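Local coordinates for sulfate permease family protein (Vibrio cholerae, PDB 4DGH), which forms the STAS domain of a SulP-family membrane transporter, the whole protein probably carrying sulfate or related anions across the membrane, at the interface of chains A and B. Residues are numbered along the deposited sequence; one frame, centred on the assembly and turned at random. Chains: chain A/B, Sulfate permease family protein.

Contact 1: the interface of chains A and B. Residues chain A 24, 37, 40-41; chain B 32-33, 36, 65, 69.
Two STAS domains are joined here in the deposited assembly, a pairing that may not be the biological one. The helices spanning residues 32-44 of both chains meet through a threonine methyl, an alanine and a valine branch set against B:Phe32, with a charged pair beside them. A:Arg40 can be followed outward. CB, CG and CD carry the group away from the helix, with CG anti to the backbone N (chi1 177°) and a bend at chi3; contact with chain B begins at NE. This nitrogen faces the carboxylate oxygen B:Glu36 OE1 at 3.5 Å, a long salt bridge and a weak hydrogen bond, although the 159° at the hydrogen is fairly straight. CZ and then NH2, at 3.7 Å, approach the same B:Glu36 OE1, which lies at the guanidinium edge, in its plane, while the two flat groups are turned 72° apart. The carboxylate arrives on an extended chain.

The methyl CG2 of A:Thr37, anti to its own backbone N, rests 3.8 Å from B:Ala33 CA and also touches B:Phe32 CB. A:Val41 crosses B:Phe32 at about a right angle, its CG2 lying 3.7 Å from CB at the root of the ring. The hydroxyl B:Thr69 OG1, near A:Val41 CG1, donates to the carbonyl B:Thr65 O at 2.8 Å, in the carbonyl plane. In the fold, the patch joins helix 32-44 of chain A to helices 32-44 and 64-78 of chain B.

Contact 2: the interface of chains A and B. Residues chain A 17, 21-23, 38, 42, 45, 49; chain B 30, 32, 61-65.
This is a mixed polar and apolar interface between two STAS domains, in which the turn leading into helix 64-78 of chain B docks against strand 21-25 and helix 32-44 of chain A; it joins the chains in the deposited assembly, which may not be the biological pairing. B:Asp63 is central. Its CG takes the crowded position between backbone N and carbonyl carbon (chi1 57°). OD2 accepts from the backbone A:Val23 N at 3.1 Å, through the anti lone pair and with 161° at the hydrogen. OD1 uses its syn lone pair for the hydroxyl B:Thr65 OG1 at 2.5 Å and takes a weak bond from B:Thr65 N, as a helix N-cap would, so both oxygens are held. Water 1 links A:Leu21 O to B:Ile64 N.

The side chains of A:Phe38 and B:Phe32 run alongside, pointing the same way, but their rings are tilted about 47°, with the A:Phe38 CD1/CE1 side against B:Phe32 CE2 and CZ. B:Thr65 sends its methyl CG2 to A:Met42 SE, of a selenomethionine, and to A:Ile45 CD1. A:Leu17 crosses B:Phe61 obliquely, CD1 to CD1 at 3.6 Å. Water 2, at the ring edges of B:Phe30 and B:Phe32, lies 2.6 Å from B:Asp63 OD2 and 3.1 Å from A:Val23 O.

Contact 3: the interface of chains A and B. Residues chain A 5-6, 9, 15-16; chain B 92, 95-96.
Helix 91-99 of one STAS domain here meets helix 3-11 and the segment around A:Ser15 and A:Thr16 of another; the chain pairing is that of the deposited assembly and may not be the one used in the membrane protein.

Among polar contacts, the amide nitrogen B:Gln95 NE2 donates to the hydroxyl A:Ser15 OG at 3.1 Å, but the angle of 131° at the hydrogen makes this bond weak. The glutamine reaches over on a chain extended beyond CG, with CG anti to its carbonyl carbon. The serine hydroxyl sits between its own backbone N and carbonyl carbon (chi1 35°), which turns OG toward the amide.

The charged B:Arg92 side chain is packed by van der Waals contact. Its CG takes the crowded position between backbone N and carbonyl carbon (chi1 88°), and the chain then runs extended from CG to NE, passing A:Ser15 O, which lies 3.5 Å from CD. At the tip, NH1 comes 3.5 Å from A:Ser6 CB, with A:Ser6 CA at the guanidinium edge in its plane. The selenium of A:Met5, a selenomethionine, stands 4.2 Å above one face, displaced toward the rim. At the other end of the arginine, its backbone carbonyl B:Arg92 O has the methyl A:Thr16 CG2 at 3.5 Å.

Apolar contact is made by A:Thr16. The side chains of A:Thr16 and B:Gln95 cross obliquely, with the threonine CG2, anti to its carbonyl carbon, lying 4.0 Å from the glutamine CB.

Contact 1: the interface of chains A and B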
ATOM      1  N   TYR A  24      14.904  -8.260  -2.140  1.00 17.87           N
ATOM      2  CA  TYR A  24      13.758  -7.347  -2.219  1.00 20.41           C
ATOM      3  C   TYR A  24      13.009  -7.586  -3.501  1.00 21.06           C
ATOM      4  O   TYR A  24      13.644  -7.805  -4.543  1.00 21.46           O
ATOM      5  CB  TYR A  24      14.284  -5.882  -2.159  1.00 21.81           C
ATOM      6  CG  TYR A  24      13.097  -4.870  -2.198  1.00 28.33           C
ATOM      7  CD1 TYR A  24      12.208  -4.731  -1.084  1.00 31.73           C
ATOM      8  CD2 TYR A  24      12.857  -4.082  -3.311  1.00 26.79           C
ATOM      9  CE1 TYR A  24      11.120  -3.846  -1.121  1.00 30.16           C
ATOM     10  CE2 TYR A  24      11.766  -3.150  -3.305  1.00 29.47           C
ATOM     11  CZ  TYR A  24      10.897  -3.111  -2.271  1.00 30.56           C
ATOM     12  OH  TYR A  24       9.803  -2.211  -2.319  1.00 39.64           O
ATOM     13  N   THR A  37      10.514   3.753  -0.416  1.00 30.19           N
ATOM     14  CA  THR A  37      10.665   3.283   0.956  1.00 33.01           C
ATOM     15  C   THR A  37      11.942   2.457   1.136  1.00 32.99           C
ATOM     16  O   THR A  37      12.726   2.677   2.079  1.00 32.21           O
ATOM     17  CB  THR A  37       9.406   2.504   1.337  1.00 37.01           C
ATOM     18  OG1 THR A  37       8.283   3.394   1.152  1.00 36.90           O
ATOM     19  CG2 THR A  37       9.485   2.051   2.806  1.00 38.94           C
ATOM     20  N   ARG A  40      14.917   4.528   1.055  1.00 31.56           N
ATOM     21  CA  ARG A  40      15.015   5.218   2.342  1.00 33.00           C
ATOM     22  C   ARG A  40      15.538   4.331   3.449  1.00 30.32           C
ATOM     23  O   ARG A  40      16.426   4.705   4.144  1.00 31.87           O
ATOM     24  CB  ARG A  40      13.683   5.927   2.677  1.00 37.57           C
ATOM     25  CG  ARG A  40      13.618   6.644   4.037  1.00 45.71           C
ATOM     26  CD  ARG A  40      12.393   7.594   4.164  1.00 50.49           C
ATOM     27  NE  ARG A  40      11.102   6.969   3.819  1.00 53.55           N
ATOM     28  CZ  ARG A  40      10.424   7.208   2.682  1.00 56.98           C
ATOM     29  NH1 ARG A  40      10.922   8.082   1.779  1.00 49.96           N
ATOM     30  NH2 ARG A  40       9.265   6.567   2.436  1.00 47.94           N
ATOM     31  N   VAL A  41      15.076   3.104   3.544  1.00 29.15           N
ATOM     32  CA  VAL A  41      15.519   2.182   4.572  1.00 26.79           C
ATOM     33  C   VAL A  41      17.016   1.887   4.402  1.00 26.94           C
ATOM     34  O   VAL A  41      17.781   1.902   5.368  1.00 25.95           O
ATOM     35  CB  VAL A  41      14.797   0.831   4.413  1.00 28.83           C
ATOM     36  CG1 VAL A  41      15.447  -0.212   5.334  1.00 29.06           C
ATOM     37  CG2 VAL A  41      13.313   0.953   4.746  1.00 31.49           C
TER
ATOM     38  N   PHE B  32       8.337  -2.623   5.605  1.00 28.84           N
ATOM     39  CA  PHE B  32       8.998  -1.322   5.956  1.00 31.68           C
ATOM     40  C   PHE B  32       8.048  -0.125   5.953  1.00 29.66           C
ATOM     41  O   PHE B  32       8.078   0.686   6.870  1.00 30.17           O
ATOM     42  CB  PHE B  32      10.224  -0.980   5.033  1.00 34.02           C
ATOM     43  CG  PHE B  32      11.087  -2.172   4.689  1.00 36.24           C
ATOM     44  CD1 PHE B  32      11.953  -2.722   5.637  1.00 39.57           C
ATOM     45  CD2 PHE B  32      10.988  -2.781   3.440  1.00 38.62           C
ATOM     46  CE1 PHE B  32      12.714  -3.862   5.348  1.00 41.62           C
ATOM     47  CE2 PHE B  32      11.749  -3.918   3.147  1.00 39.98           C
ATOM     48  CZ  PHE B  32      12.594  -4.470   4.090  1.00 38.03           C
ATOM     49  N   ALA B  33       7.223   0.004   4.932  1.00 28.92           N
ATOM     50  CA  ALA B  33       6.389   1.231   4.860  1.00 35.38           C
ATOM     51  C   ALA B  33       5.363   1.227   6.030  1.00 33.34           C
ATOM     52  O   ALA B  33       5.174   2.244   6.707  1.00 33.13           O
ATOM     53  CB  ALA B  33       5.685   1.386   3.488  1.00 34.25           C
ATOM     54  N   GLU B  36       6.945   1.999   9.332  1.00 32.80           N
ATOM     55  CA  GLU B  36       7.234   3.435   9.476  1.00 35.38           C
ATOM     56  C   GLU B  36       5.962   4.191   9.928  1.00 32.89           C
ATOM     57  O   GLU B  36       5.987   4.994  10.856  1.00 30.34           O
ATOM     58  CB  GLU B  36       7.707   4.012   8.134  1.00 38.32           C
ATOM     59  CG  GLU B  36       8.372   5.368   8.226  1.00 47.63           C
ATOM     60  CD  GLU B  36       8.654   5.955   6.846  1.00 57.35           C
ATOM     61  OE1 GLU B  36       8.961   5.187   5.887  1.00 66.55           O
ATOM     62  OE2 GLU B  36       8.546   7.193   6.717  1.00 61.62           O
ATOM     63  N   THR B  65      18.058  -5.852   6.700  1.00 22.72           N
ATOM     64  CA  THR B  65      17.306  -4.630   6.568  1.00 23.45           C
ATOM     65  C   THR B  65      15.992  -4.705   7.372  1.00 23.95           C
ATOM     66  O   THR B  65      15.594  -3.711   8.030  1.00 25.20           O
ATOM     67  CB  THR B  65      17.038  -4.157   5.080  1.00 25.10           C
ATOM     68  OG1 THR B  65      16.153  -5.064   4.472  1.00 29.88           O
ATOM     69  CG2 THR B  65      18.306  -4.181   4.215  1.00 26.63           C
ATOM     70  N   THR B  69      15.002  -2.625  10.873  1.00 23.12           N
ATOM     71  CA  THR B  69      13.701  -1.941  10.919  1.00 22.26           C
ATOM     72  C   THR B  69      12.876  -2.382  12.107  1.00 22.68           C
ATOM     73  O   THR B  69      12.270  -1.544  12.803  1.00 22.72           O
ATOM     74  CB  THR B  69      12.990  -2.167   9.570  1.00 23.87           C
ATOM     75  OG1 THR B  69      13.840  -1.637   8.565  1.00 26.20           O
ATOM     76  CG2 THR B  69      11.669  -1.409   9.459  1.00 24.76           C
TER

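Contact 2: the interface of chains A and B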
ATOM      1  N   LEU A  17      18.799 -16.874   5.960  1.00 24.88           N
ATOM      2  CA  LEU A  17      19.524 -16.066   5.008  1.00 25.59           C
ATOM      3  C   LEU A  17      20.706 -15.481   5.789  1.00 25.33           C
ATOM      4  O   LEU A  17      20.545 -15.005   6.946  1.00 26.66           O
ATOM      5  CB  LEU A  17      18.633 -14.888   4.603  1.00 26.04           C
ATOM      6  CG  LEU A  17      17.770 -14.962   3.341  1.00 28.52           C
ATOM      7  CD1 LEU A  17      17.083 -13.578   3.275  1.00 28.61           C
ATOM      8  CD2 LEU A  17      18.640 -15.193   2.102  1.00 25.09           C
ATOM      9  N   LEU A  21      23.320 -11.095   2.933  1.00 21.38           N
ATOM     10  CA  LEU A  21      22.491 -11.105   1.720  1.00 20.00           C
ATOM     11  C   LEU A  21      21.094 -10.579   2.074  1.00 21.35           C
ATOM     12  O   LEU A  21      20.487 -11.022   3.079  1.00 21.13           O
ATOM     13  CB  LEU A  21      22.399 -12.551   1.266  1.00 20.95           C
ATOM     14  CG  LEU A  21      21.476 -12.795   0.082  1.00 22.46           C
ATOM     15  CD1 LEU A  21      22.062 -12.060  -1.114  1.00 20.66           C
ATOM     16  CD2 LEU A  21      21.485 -14.269  -0.175  1.00 22.10           C
ATOM     17  N   ALA A  22      20.554  -9.698   1.240  1.00 19.17           N
ATOM     18  CA  ALA A  22      19.193  -9.206   1.383  1.00 18.49           C
ATOM     19  C   ALA A  22      18.460  -9.508   0.057  1.00 18.67           C
ATOM     20  O   ALA A  22      19.067  -9.771  -0.996  1.00 17.61           O
ATOM     21  CB  ALA A  22      19.200  -7.721   1.719  1.00 17.84           C
ATOM     22  N   VAL A  23      17.141  -9.498   0.122  1.00 18.17           N
ATOM     23  CA  VAL A  23      16.353  -9.871  -1.045  1.00 18.22           C
ATOM     24  C   VAL A  23      15.182  -8.880  -1.006  1.00 18.42           C
ATOM     25  O   VAL A  23      14.536  -8.689   0.066  1.00 18.58           O
ATOM     26  CB  VAL A  23      15.826 -11.299  -0.918  1.00 17.36           C
ATOM     27  CG1 VAL A  23      14.849 -11.547  -2.075  1.00 18.86           C
ATOM     28  CG2 VAL A  23      16.969 -12.299  -0.957  1.00 18.56           C
ATOM     29  N   PHE A  38      12.185   1.557   0.200  1.00 32.50           N
ATOM     30  CA  PHE A  38      13.286   0.651   0.369  1.00 34.11           C
ATOM     31  C   PHE A  38      14.616   1.406   0.262  1.00 35.06           C
ATOM     32  O   PHE A  38      15.564   1.145   0.995  1.00 32.32           O
ATOM     33  CB  PHE A  38      13.263  -0.463  -0.638  1.00 33.96           C
ATOM     34  CG  PHE A  38      14.119  -1.583  -0.218  1.00 37.07           C
ATOM     35  CD1 PHE A  38      13.928  -2.165   1.020  1.00 37.11           C
ATOM     36  CD2 PHE A  38      15.191  -1.992  -0.969  1.00 37.82           C
ATOM     37  CE1 PHE A  38      14.749  -3.198   1.476  1.00 35.86           C
ATOM     38  CE2 PHE A  38      15.985  -3.062  -0.538  1.00 32.98           C
ATOM     39  CZ  PHE A  38      15.789  -3.634   0.716  1.00 33.05           C
HETATM   40  N   MSE A  42      17.414   1.612   3.171  1.00 23.91           N
HETATM   41  CA  MSE A  42      18.801   1.205   2.939  1.00 26.90           C
HETATM   42  C   MSE A  42      19.728   2.366   3.287  1.00 27.20           C
HETATM   43  O   MSE A  42      20.882   2.165   3.697  1.00 28.19           O
HETATM   44  CB  MSE A  42      18.949   0.796   1.460  1.00 26.53           C
HETATM   45  CG  MSE A  42      20.268   0.072   1.272  1.00 30.92           C
HETATM   46 SE   MSE A  42      20.075  -1.734   2.091  0.87 31.85          SE
HETATM   47  CE  MSE A  42      19.427  -3.018   0.753  1.00 32.69           C
ATOM     48  N   ILE A  45      19.512   2.705   7.666  1.00 34.58           N
ATOM     49  CA  ILE A  45      20.066   1.670   8.528  1.00 35.42           C
ATOM     50  C   ILE A  45      21.587   1.769   8.630  1.00 33.78           C
ATOM     51  O   ILE A  45      22.266   2.273   7.725  1.00 33.98           O
ATOM     52  CB  ILE A  45      19.701   0.245   8.090  1.00 35.08           C
ATOM     53  CG1 ILE A  45      20.280  -0.005   6.679  1.00 34.05           C
ATOM     54  CG2 ILE A  45      18.188   0.057   8.254  1.00 35.93           C
ATOM     55  CD1 ILE A  45      20.065  -1.421   6.133  1.00 36.39           C
ATOM     56  N   PRO A  49      23.724  -4.895   3.723  1.00 24.44           N
ATOM     57  CA  PRO A  49      24.141  -6.206   3.267  1.00 24.07           C
ATOM     58  C   PRO A  49      25.314  -6.036   2.256  1.00 24.78           C
ATOM     59  O   PRO A  49      25.468  -4.963   1.716  1.00 27.52           O
ATOM     60  CB  PRO A  49      22.858  -6.742   2.532  1.00 21.18           C
ATOM     61  CG  PRO A  49      22.105  -5.509   2.100  1.00 21.84           C
ATOM     62  CD  PRO A  49      22.517  -4.373   3.054  1.00 24.05           C
TER
ATOM     63  N   PHE B  30       8.226  -7.299   3.278  1.00 26.92           N
ATOM     64  CA  PHE B  30       8.671  -5.909   3.038  1.00 28.28           C
ATOM     65  C   PHE B  30       7.702  -5.007   3.795  1.00 28.43           C
ATOM     66  O   PHE B  30       6.856  -4.271   3.209  1.00 30.52           O
ATOM     67  CB  PHE B  30       8.703  -5.644   1.488  1.00 28.03           C
ATOM     68  CG  PHE B  30       9.360  -6.771   0.704  1.00 28.12           C
ATOM     69  CD1 PHE B  30      10.630  -7.240   1.047  1.00 29.94           C
ATOM     70  CD2 PHE B  30       8.693  -7.380  -0.373  1.00 30.83           C
ATOM     71  CE1 PHE B  30      11.224  -8.245   0.326  1.00 30.13           C
ATOM     72  CE2 PHE B  30       9.290  -8.414  -1.064  1.00 33.13           C
ATOM     73  CZ  PHE B  30      10.560  -8.836  -0.734  1.00 27.89           C
ATOM     74  N   PHE B  32       8.337  -2.623   5.605  1.00 28.84           N
ATOM     75  CA  PHE B  32       8.998  -1.322   5.956  1.00 31.68           C
ATOM     76  C   PHE B  32       8.048  -0.125   5.953  1.00 29.66           C
ATOM     77  O   PHE B  32       8.078   0.686   6.870  1.00 30.17           O
ATOM     78  CB  PHE B  32      10.224  -0.980   5.033  1.00 34.02           C
ATOM     79  CG  PHE B  32      11.087  -2.172   4.689  1.00 36.24           C
ATOM     80  CD1 PHE B  32      11.953  -2.722   5.637  1.00 39.57           C
ATOM     81  CD2 PHE B  32      10.988  -2.781   3.440  1.00 38.62           C
ATOM     82  CE1 PHE B  32      12.714  -3.862   5.348  1.00 41.62           C
ATOM     83  CE2 PHE B  32      11.749  -3.918   3.147  1.00 39.98           C
ATOM     84  CZ  PHE B  32      12.594  -4.470   4.090  1.00 38.03           C
ATOM     85  N   PHE B  61      10.599 -14.365   5.770  1.00 23.14           N
ATOM     86  CA  PHE B  61      12.018 -14.342   6.004  1.00 24.12           C
ATOM     87  C   PHE B  61      12.319 -12.893   6.406  1.00 24.52           C
ATOM     88  O   PHE B  61      11.473 -12.011   6.223  1.00 23.05           O
ATOM     89  CB  PHE B  61      12.869 -14.747   4.761  1.00 25.54           C
ATOM     90  CG  PHE B  61      12.761 -13.763   3.628  1.00 25.31           C
ATOM     91  CD1 PHE B  61      13.614 -12.624   3.567  1.00 26.09           C
ATOM     92  CD2 PHE B  61      11.769 -13.925   2.643  1.00 27.92           C
ATOM     93  CE1 PHE B  61      13.444 -11.681   2.541  1.00 27.37           C
ATOM     94  CE2 PHE B  61      11.625 -12.999   1.601  1.00 29.52           C
ATOM     95  CZ  PHE B  61      12.458 -11.854   1.585  1.00 28.90           C
HETATM   96  N   MSE B  62      13.510 -12.668   6.974  1.00 25.67           N
HETATM   97  CA  MSE B  62      13.927 -11.307   7.324  1.00 26.10           C
HETATM   98  C   MSE B  62      15.402 -11.227   7.043  1.00 28.23           C
HETATM   99  O   MSE B  62      16.156 -12.176   7.335  1.00 30.43           O
HETATM  100  CB  MSE B  62      13.848 -10.995   8.789  1.00 29.69           C
HETATM  101  CG  MSE B  62      12.404 -11.036   9.207  1.00 34.03           C
HETATM  102 SE   MSE B  62      12.330 -10.048  10.912  0.84 40.21          SE
HETATM  103  CE  MSE B  62      12.577  -8.259  10.291  1.00 36.15           C
ATOM    104  N   ASP B  63      15.820 -10.165   6.367  1.00 24.52           N
ATOM    105  CA  ASP B  63      17.233  -9.931   6.189  1.00 24.48           C
ATOM    106  C   ASP B  63      17.653  -8.847   7.168  1.00 24.75           C
ATOM    107  O   ASP B  63      16.814  -8.330   7.954  1.00 22.31           O
ATOM    108  CB  ASP B  63      17.556  -9.610   4.666  1.00 25.40           C
ATOM    109  CG  ASP B  63      16.787  -8.425   4.110  0.75 25.62           C
ATOM    110  OD1 ASP B  63      16.564  -7.449   4.862  0.75 24.54           O
ATOM    111  OD2 ASP B  63      16.375  -8.454   2.891  0.75 26.22           O
ATOM    112  N   ILE B  64      18.944  -8.473   7.091  1.00 26.04           N
ATOM    113  CA  ILE B  64      19.487  -7.413   7.922  1.00 25.67           C
ATOM    114  C   ILE B  64      18.650  -6.135   7.845  1.00 23.81           C
ATOM    115  O   ILE B  64      18.584  -5.369   8.832  1.00 24.33           O
ATOM    116  CB  ILE B  64      20.998  -7.145   7.621  1.00 26.48           C
ATOM    117  CG1 ILE B  64      21.715  -6.596   8.881  1.00 31.33           C
ATOM    118  CG2 ILE B  64      21.200  -6.473   6.232  1.00 29.00           C
ATOM    119  CD1 ILE B  64      23.254  -6.631   8.751  1.00 35.65           C
ATOM    120  N   THR B  65      18.058  -5.852   6.700  1.00 22.72           N
ATOM    121  CA  THR B  65      17.306  -4.630   6.568  1.00 23.45           C
ATOM    122  C   THR B  65      15.992  -4.705   7.372  1.00 23.95           C
ATOM    123  O   THR B  65      15.594  -3.711   8.030  1.00 25.20           O
ATOM    124  CB  THR B  65      17.038  -4.157   5.080  1.00 25.10           C
ATOM    125  OG1 THR B  65      16.153  -5.064   4.472  1.00 29.88           O
ATOM    126  CG2 THR B  65      18.306  -4.181   4.215  1.00 26.63           C
TER
HETATM  127  O   HOH W   1      20.797  -9.543   5.441  1.00 32.87           O
HETATM  128  O   HOH W   2      13.956  -7.470   2.803  1.00 43.13           O

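Contact 3: the interface of chains A and B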
HETATM    1  N   MSE A   5      13.917 -20.479  -1.584  1.00 32.98           N
HETATM    2  CA  MSE A   5      14.919 -19.996  -0.622  1.00 29.98           C
HETATM    3  C   MSE A   5      15.316 -21.130   0.293  1.00 29.84           C
HETATM    4  O   MSE A   5      16.527 -21.427   0.410  1.00 26.53           O
HETATM    5  CB  MSE A   5      14.475 -18.726   0.146  1.00 28.02           C
HETATM    6  CG  MSE A   5      15.599 -17.798   0.555  1.00 37.41           C
HETATM    7 SE   MSE A   5      14.578 -16.531   1.650  0.76 37.60          SE
HETATM    8  CE  MSE A   5      14.371 -15.327   0.121  1.00 32.83           C
ATOM      9  N   SER A   6      14.354 -21.849   0.882  1.00 30.70           N
ATOM     10  CA  SER A   6      14.741 -22.912   1.808  1.00 34.90           C
ATOM     11  C   SER A   6      15.593 -24.029   1.131  1.00 31.09           C
ATOM     12  O   SER A   6      16.517 -24.554   1.726  1.00 30.00           O
ATOM     13  CB  SER A   6      13.533 -23.468   2.602  1.00 40.87           C
ATOM     14  OG  SER A   6      12.820 -24.387   1.802  1.00 50.56           O
ATOM     15  N   LEU A   9      19.221 -22.572   0.499  1.00 26.17           N
ATOM     16  CA  LEU A   9      19.837 -22.443   1.839  1.00 28.18           C
ATOM     17  C   LEU A   9      20.337 -23.796   2.349  1.00 28.40           C
ATOM     18  O   LEU A   9      21.533 -23.922   2.757  1.00 27.68           O
ATOM     19  CB  LEU A   9      18.920 -21.753   2.832  1.00 26.75           C
ATOM     20  CG  LEU A   9      18.694 -20.213   2.597  1.00 26.87           C
ATOM     21  CD1 LEU A   9      17.600 -19.667   3.544  1.00 26.76           C
ATOM     22  CD2 LEU A   9      19.962 -19.370   2.806  1.00 23.18           C
ATOM     23  N   SER A  15      19.941 -22.537   7.397  1.00 30.39           N
ATOM     24  CA  SER A  15      18.482 -22.496   7.556  1.00 34.50           C
ATOM     25  C   SER A  15      17.949 -21.062   7.362  1.00 32.50           C
ATOM     26  O   SER A  15      16.769 -20.871   7.038  1.00 33.04           O
ATOM     27  CB  SER A  15      18.081 -23.004   8.969  1.00 35.22           C
ATOM     28  OG  SER A  15      19.074 -22.594   9.910  1.00 43.28           O
ATOM     29  N   THR A  16      18.829 -20.080   7.554  1.00 31.66           N
ATOM     30  CA  THR A  16      18.446 -18.683   7.547  1.00 29.64           C
ATOM     31  C   THR A  16      19.354 -17.944   6.532  1.00 28.22           C
ATOM     32  O   THR A  16      20.512 -18.347   6.277  1.00 24.65           O
ATOM     33  CB  THR A  16      18.570 -18.007   8.925  1.00 32.14           C
ATOM     34  OG1 THR A  16      19.938 -17.877   9.294  1.00 32.03           O
ATOM     35  CG2 THR A  16      17.734 -18.697  10.033  1.00 33.12           C
TER
ATOM     36  N   ARG B  92      12.229 -20.463  10.722  1.00 28.21           N
ATOM     37  CA  ARG B  92      13.424 -19.772  10.391  1.00 28.71           C
ATOM     38  C   ARG B  92      13.524 -18.344  10.902  1.00 26.28           C
ATOM     39  O   ARG B  92      14.562 -17.908  11.370  1.00 26.49           O
ATOM     40  CB  ARG B  92      13.768 -19.902   8.906  1.00 33.20           C
ATOM     41  CG  ARG B  92      13.167 -18.889   8.008  1.00 40.96           C
ATOM     42  CD  ARG B  92      13.693 -19.159   6.590  1.00 47.51           C
ATOM     43  NE  ARG B  92      12.711 -18.678   5.648  1.00 49.64           N
ATOM     44  CZ  ARG B  92      12.472 -19.204   4.445  1.00 58.78           C
ATOM     45  NH1 ARG B  92      13.166 -20.266   3.994  1.00 58.27           N
ATOM     46  NH2 ARG B  92      11.528 -18.657   3.671  1.00 58.74           N
ATOM     47  N   GLN B  95      14.593 -18.464  14.576  1.00 24.96           N
ATOM     48  CA  GLN B  95      16.099 -18.528  14.749  1.00 27.55           C
ATOM     49  C   GLN B  95      16.743 -17.187  14.481  1.00 25.66           C
ATOM     50  O   GLN B  95      17.649 -16.815  15.204  1.00 23.81           O
ATOM     51  CB  GLN B  95      16.800 -19.582  13.857  1.00 29.17           C
ATOM     52  CG  GLN B  95      16.077 -20.934  13.821  1.00 36.30           C
ATOM     53  CD  GLN B  95      16.574 -21.917  12.722  1.00 42.99           C
ATOM     54  OE1 GLN B  95      15.789 -22.401  11.869  1.00 46.09           O
ATOM     55  NE2 GLN B  95      17.849 -22.248  12.774  1.00 37.08           N
ATOM     56  N   LYS B  96      16.295 -16.480  13.431  1.00 25.36           N
ATOM     57  CA  LYS B  96      16.874 -15.167  13.109  1.00 27.33           C
ATOM     58  C   LYS B  96      16.636 -14.166  14.237  1.00 24.83           C
ATOM     59  O   LYS B  96      17.504 -13.372  14.552  1.00 24.78           O
ATOM     60  CB  LYS B  96      16.251 -14.561  11.844  1.00 29.90           C
ATOM     61  CG  LYS B  96      17.083 -14.501  10.646  1.00 38.75           C
ATOM     62  CD  LYS B  96      17.810 -13.202  10.542  1.00 39.81           C
ATOM     63  CE  LYS B  96      18.928 -13.554   9.621  1.00 37.63           C
ATOM     64  NZ  LYS B  96      18.445 -13.481   8.238  1.00 31.96           N
TER

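Contact 1 and contact 2 adjoin, their C-alpha centres about 8 Å apart, and they share B:Phe32 and B:Thr65. Both also draw on helix 32-44 and strand 21-25 of chain A, so they form one continuous surface. Contact 3 shares no residue with either and lies further along, about 13 Å from contact 2 and 21 Å from contact 1. The chain A segment carrying A:Thr16 in contact 3 continues directly into A:Leu17 of contact 2. Helix 32-44 serves in both copies, but otherwise the chains mostly contribute different elements, and the interface is not an exact two-fold, which marks an asymmetric pairing within the deposited four-chain assembly.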